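Local coordinates for protein neuroglobin (Symsagittifera roscoffensis, PDB 4B4Y) that binds haem and molecular oxygen in a globin pocket, consistent with a neuroglobin role in oxygen binding or sensing linked to the nervous system, at residues A[7-12]-A[85-90]; A[29-34]-A[122-127]. One frame throughout, in Å; residues are numbered along the deposited sequence.

Contact 1: A[7-12]-A[85-90]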
# COMPACT_ATOMS: atom_id res chain seq x y z
N MET A 7 -3.84 -26.65 -14.85
CA MET A 7 -3.09 -25.76 -13.91
C MET A 7 -2.10 -26.54 -12.98
O MET A 7 -1.95 -26.22 -11.77
CB MET A 7 -4.15 -25.12 -12.99
CG MET A 7 -3.69 -24.37 -11.69
SD MET A 7 -3.85 -22.51 -11.68
CE MET A 7 -3.61 -22.09 -13.45
N GLN A 8 -1.49 -27.59 -13.53
CA GLN A 8 -0.66 -28.49 -12.76
C GLN A 8 0.64 -28.64 -13.51
O GLN A 8 0.63 -28.74 -14.73
CB GLN A 8 -1.31 -29.89 -12.66
CG GLN A 8 -2.56 -29.96 -11.74
CD GLN A 8 -2.22 -30.33 -10.28
OE1 GLN A 8 -1.69 -31.43 -10.01
NE2 GLN A 8 -2.52 -29.41 -9.33
N VAL A 9 1.75 -28.69 -12.81
CA VAL A 9 2.98 -28.93 -13.52
C VAL A 9 3.39 -30.39 -13.38
O VAL A 9 3.12 -31.00 -12.37
CB VAL A 9 4.14 -28.03 -13.01
CG1 VAL A 9 3.76 -26.57 -13.15
CG2 VAL A 9 4.57 -28.41 -11.55
N SER A 10 4.08 -30.91 -14.37
CA SER A 10 4.65 -32.23 -14.25
C SER A 10 5.70 -32.24 -13.11
O SER A 10 6.22 -31.17 -12.69
CB SER A 10 5.28 -32.65 -15.59
OG SER A 10 6.61 -32.11 -15.68
N GLU A 11 6.04 -33.45 -12.65
CA GLU A 11 7.02 -33.64 -11.62
C GLU A 11 8.33 -33.20 -12.16
O GLU A 11 9.13 -32.60 -11.44
CB GLU A 11 7.03 -35.17 -11.24
CG GLU A 11 8.27 -35.76 -10.59
CD GLU A 11 8.11 -37.28 -10.24
OE1 GLU A 11 6.94 -37.78 -10.11
OE2 GLU A 11 9.17 -37.95 -10.11
N GLU A 12 8.57 -33.49 -13.43
CA GLU A 12 9.82 -33.02 -14.07
C GLU A 12 9.93 -31.45 -14.13
O GLU A 12 10.98 -30.91 -13.84
CB GLU A 12 9.97 -33.62 -15.46
CG GLU A 12 11.34 -33.27 -16.16
CD GLU A 12 12.58 -33.71 -15.35
OE1 GLU A 12 12.44 -34.55 -14.42
OE2 GLU A 12 13.72 -33.20 -15.65
N ASP A 85 6.30 -25.38 -4.18
CA ASP A 85 5.32 -26.47 -4.20
C ASP A 85 4.16 -26.07 -5.12
O ASP A 85 3.06 -25.71 -4.66
CB ASP A 85 4.82 -26.77 -2.76
CG ASP A 85 3.70 -27.87 -2.70
OD1 ASP A 85 3.40 -28.61 -3.70
OD2 ASP A 85 3.04 -27.93 -1.64
N LEU A 86 4.39 -26.15 -6.43
CA LEU A 86 3.44 -25.52 -7.40
C LEU A 86 2.09 -26.14 -7.40
O LEU A 86 1.08 -25.41 -7.50
CB LEU A 86 3.98 -25.48 -8.83
CG LEU A 86 5.01 -24.34 -8.95
CD1 LEU A 86 6.04 -24.58 -10.05
CD2 LEU A 86 4.37 -22.91 -9.05
N ASN A 87 2.06 -27.47 -7.31
CA ASN A 87 0.78 -28.20 -7.33
C ASN A 87 -0.07 -28.11 -6.05
O ASN A 87 -1.30 -28.26 -6.09
CB ASN A 87 1.01 -29.67 -7.77
CG ASN A 87 1.39 -29.77 -9.27
OD1 ASN A 87 1.08 -28.86 -10.05
ND2 ASN A 87 2.07 -30.85 -9.65
N GLY A 88 0.59 -27.80 -4.94
CA GLY A 88 -0.06 -27.74 -3.63
C GLY A 88 -0.32 -26.30 -3.20
O GLY A 88 -0.50 -26.00 -1.99
N VAL A 89 -0.35 -25.43 -4.22
CA VAL A 89 -0.45 -23.98 -4.04
C VAL A 89 -1.73 -23.58 -3.24
O VAL A 89 -1.70 -22.62 -2.43
CB VAL A 89 -0.28 -23.23 -5.43
CG1 VAL A 89 -1.56 -23.08 -6.13
CG2 VAL A 89 0.38 -21.93 -5.27
N LYS A 90 -2.83 -24.32 -3.43
CA LYS A 90 -4.08 -24.07 -2.65
C LYS A 90 -3.94 -24.03 -1.11
O LYS A 90 -4.82 -23.49 -0.46
CB LYS A 90 -5.24 -24.97 -3.09
CG LYS A 90 -6.04 -24.40 -4.25
CD LYS A 90 -5.35 -24.62 -5.60
CE LYS A 90 -6.27 -24.26 -6.77
NZ LYS A 90 -5.98 -25.09 -7.99
O HOH W 1 -1.49 -25.44 -8.78

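Contact 2: A[29-34]-A[122-127]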
# COMPACT_ATOMS: atom_id res chain seq x y z
N ASP A 29 17.06 -12.04 -2.66
CA ASP A 29 16.49 -10.72 -2.49
C ASP A 29 16.96 -9.77 -3.60
O ASP A 29 16.17 -8.90 -4.02
CB ASP A 29 16.86 -10.06 -1.12
CG ASP A 29 16.17 -10.83 0.14
OD1 ASP A 29 15.26 -11.68 -0.05
OD2 ASP A 29 16.57 -10.52 1.29
N ASP A 30 18.26 -9.80 -3.91
CA ASP A 30 18.83 -9.08 -5.06
C ASP A 30 18.06 -9.44 -6.38
O ASP A 30 17.68 -8.54 -7.13
CB ASP A 30 20.32 -9.41 -5.21
CG ASP A 30 21.19 -8.84 -4.05
OD1 ASP A 30 20.74 -7.88 -3.34
OD2 ASP A 30 22.32 -9.39 -3.83
N PHE A 31 17.76 -10.72 -6.57
CA PHE A 31 17.10 -11.22 -7.78
C PHE A 31 15.70 -10.57 -7.88
O PHE A 31 15.34 -10.04 -8.95
CB PHE A 31 17.04 -12.76 -7.80
CG PHE A 31 15.87 -13.34 -8.58
CD1 PHE A 31 15.86 -13.42 -10.00
CD2 PHE A 31 14.79 -13.83 -7.91
CE1 PHE A 31 14.75 -13.97 -10.70
CE2 PHE A 31 13.71 -14.34 -8.59
CZ PHE A 31 13.69 -14.42 -9.98
N VAL A 32 14.92 -10.58 -6.80
CA VAL A 32 13.60 -10.07 -6.85
C VAL A 32 13.63 -8.51 -7.04
O VAL A 32 12.80 -7.99 -7.71
CB VAL A 32 12.75 -10.46 -5.56
CG1 VAL A 32 11.26 -9.89 -5.66
CG2 VAL A 32 12.63 -11.95 -5.42
N GLU A 33 14.57 -7.77 -6.45
CA GLU A 33 14.69 -6.32 -6.63
C GLU A 33 15.13 -5.98 -8.11
O GLU A 33 14.59 -5.04 -8.72
CB GLU A 33 15.73 -5.78 -5.63
CG GLU A 33 15.15 -5.69 -4.16
CD GLU A 33 16.09 -5.02 -3.16
OE1 GLU A 33 17.17 -4.47 -3.56
OE2 GLU A 33 15.79 -5.12 -1.94
N ASP A 34 15.97 -6.84 -8.71
CA ASP A 34 16.32 -6.73 -10.13
C ASP A 34 15.05 -6.82 -10.98
O ASP A 34 14.88 -6.04 -11.85
CB ASP A 34 17.29 -7.89 -10.58
CG ASP A 34 18.73 -7.67 -10.12
OD1 ASP A 34 19.06 -6.54 -9.66
OD2 ASP A 34 19.52 -8.67 -10.12
N THR A 122 13.60 -12.97 -17.64
CA THR A 122 14.86 -12.35 -17.99
C THR A 122 15.88 -12.42 -16.87
O THR A 122 17.11 -12.63 -17.14
CB THR A 122 14.69 -10.78 -18.38
OG1 THR A 122 14.08 -10.68 -19.66
CG2 THR A 122 16.06 -10.07 -18.41
N GLN A 123 15.45 -12.07 -15.64
CA GLN A 123 16.40 -12.15 -14.47
C GLN A 123 16.70 -13.59 -14.14
O GLN A 123 17.81 -13.84 -13.79
CB GLN A 123 15.86 -11.41 -13.22
CG GLN A 123 15.53 -9.94 -13.57
CD GLN A 123 16.74 -9.17 -14.08
OE1 GLN A 123 16.58 -8.24 -14.87
NE2 GLN A 123 17.90 -9.50 -13.60
N VAL A 124 15.77 -14.54 -14.34
CA VAL A 124 16.12 -15.98 -14.18
C VAL A 124 17.22 -16.38 -15.16
O VAL A 124 18.30 -16.85 -14.75
CB VAL A 124 14.90 -16.94 -14.28
CG1 VAL A 124 15.41 -18.42 -14.29
CG2 VAL A 124 13.94 -16.70 -13.12
N VAL A 125 17.05 -16.01 -16.45
CA VAL A 125 18.11 -16.30 -17.44
C VAL A 125 19.41 -15.65 -17.06
O VAL A 125 20.56 -16.23 -17.26
CB VAL A 125 17.69 -15.94 -18.85
CG1 VAL A 125 18.91 -15.92 -19.87
CG2 VAL A 125 16.66 -16.92 -19.33
N LYS A 126 19.33 -14.48 -16.45
CA LYS A 126 20.65 -13.86 -16.09
C LYS A 126 21.38 -14.65 -14.98
O LYS A 126 22.58 -14.63 -14.95
CB LYS A 126 20.51 -12.37 -15.61
CG LYS A 126 20.23 -11.34 -16.85
CD LYS A 126 19.73 -9.96 -16.28
CE LYS A 126 19.79 -8.69 -17.25
NZ LYS A 126 19.27 -7.28 -16.58
N ARG A 127 20.64 -15.30 -14.04
CA ARG A 127 21.29 -15.92 -12.89
C ARG A 127 21.63 -17.39 -13.19
O ARG A 127 22.54 -17.89 -12.61
CB ARG A 127 20.41 -15.86 -11.61
CG ARG A 127 19.89 -14.45 -11.17
CD ARG A 127 20.85 -13.80 -10.33
NE ARG A 127 20.51 -12.43 -9.87
CZ ARG A 127 21.30 -11.78 -8.99
NH1 ARG A 127 22.42 -12.39 -8.51
NH2 ARG A 127 21.06 -10.51 -8.62
O HOH W 2 18.96 -11.15 -11.68

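Contact 1: A[7-12]-A[85-90]
Asn-87 turns its carboxamide to the backbone of Val-9 and bonds both ends of that residue. The backbone N of Val-9 donates to OD1 of Asn-87 at 2.8 Å, in the carbonyl plane and on a lone pair of the oxygen. In return, ND2 of Asn-87 gives a nearly straight bond (173°) to O of Val-9 at 2.9 Å, with the acceptor almost in the plane of the amide. The side chain thus pairs with the extended Val-9 much as a neighbouring strand would, and two bonds made by one flat group fix which way the amide is flipped.

Gln-8 lays a second amide over the first. Its chain bends at chi2 (-91°), and the two amide planes, only 18° apart, stack with OE1 of Gln-8 3.6 Å from CG of Asn-87. No hydrogen bond joins the two amides. On the other side of the Asn-87 amide from Gln-8, the CG2 methyl of Val-9 packs against CB of Leu-86 at 4.0 Å. A water completes the join, donating to O of Met-7 and to O of Leu-86.

The contact pins the N-terminal lead-in to helix 11-24, the globin A helix, which Ser-10 N-caps, onto the loop between helices 66-83 and 93-96, the EF corner of the globin fold. Helix 135-153 borders both segments: Met-7 and Val-9 touch Ile-147, Val-89 meets Met-151, and Lys-143 bonds O of Gln-8. Gln-14 of helix 11-24 touches both Val-9 and Leu-86.

Contact 2: A[29-34]-A[122-127]
The B helix of the globin fold (28-42) packs here against the G helix (111-127), with the ring of Phe-31 and the carboxylate of Asp-34 meeting Gln-123, Val-124 and Arg-127. Segments 29-34 and 122-127 run at 139° to each other, their axes 9.9 Å apart at closest. The polar part is a salt bridge: NH2 of Arg-127 donates to OD2 of Asp-34 at 2.8 Å, on the syn side but 28° out of the carboxylate plane. One water ties the group together, donating to the same OD2 and accepting from NE of Arg-127 and NE2 of Gln-123. OD2 therefore takes two donors, while OD1 of Asp-34 forms a salt bridge with Arg-63; the two arginines would probably stabilise the carboxylate's negative charge. The chain of Gln-123 bends at chi2 (-60°), which brings CD in beside Asp-34; NE2 of Gln-123 lies 3.5 Å from CB of Asp-34.

The apolar part lies alongside. CE1 of Phe-31 meets CG2 of Val-124 at 3.7 Å and CB of Gln-123 at 3.8 Å. A leucine in place of Arg-127 would probably leave OD2 of Asp-34 without its charged mate across the helix pair and the water without one of its donors.

Around this crossing, Leu-24 of helix 11-24 touches both Phe-31 and Arg-127, and Trp-133 packs on Val-124. Val-32 turns away from helix 111-127 and rests on Ile-75 of helix 66-83.

In the fold
Starting at the N terminus, the chain runs through 7-12 into helix 11-24 and then helix 28-42, which carries 29-34, so the first halves of both contacts come early. Contact 1 closes first, when the chain leaves helix 66-83 and enters 85-90. Contact 2 closes later, at the C-terminal end of helix 111-127. The two loops therefore cross rather than nest. Their centres lie 22 Å apart and they do not touch. Contact 1 ties the N-terminal lead-in to the loop before helix 93-96, at the periphery; contact 2, nearer the middle of the chain, joins helices 28-42 and 111-127. Helix 11-24 runs from one towards the other.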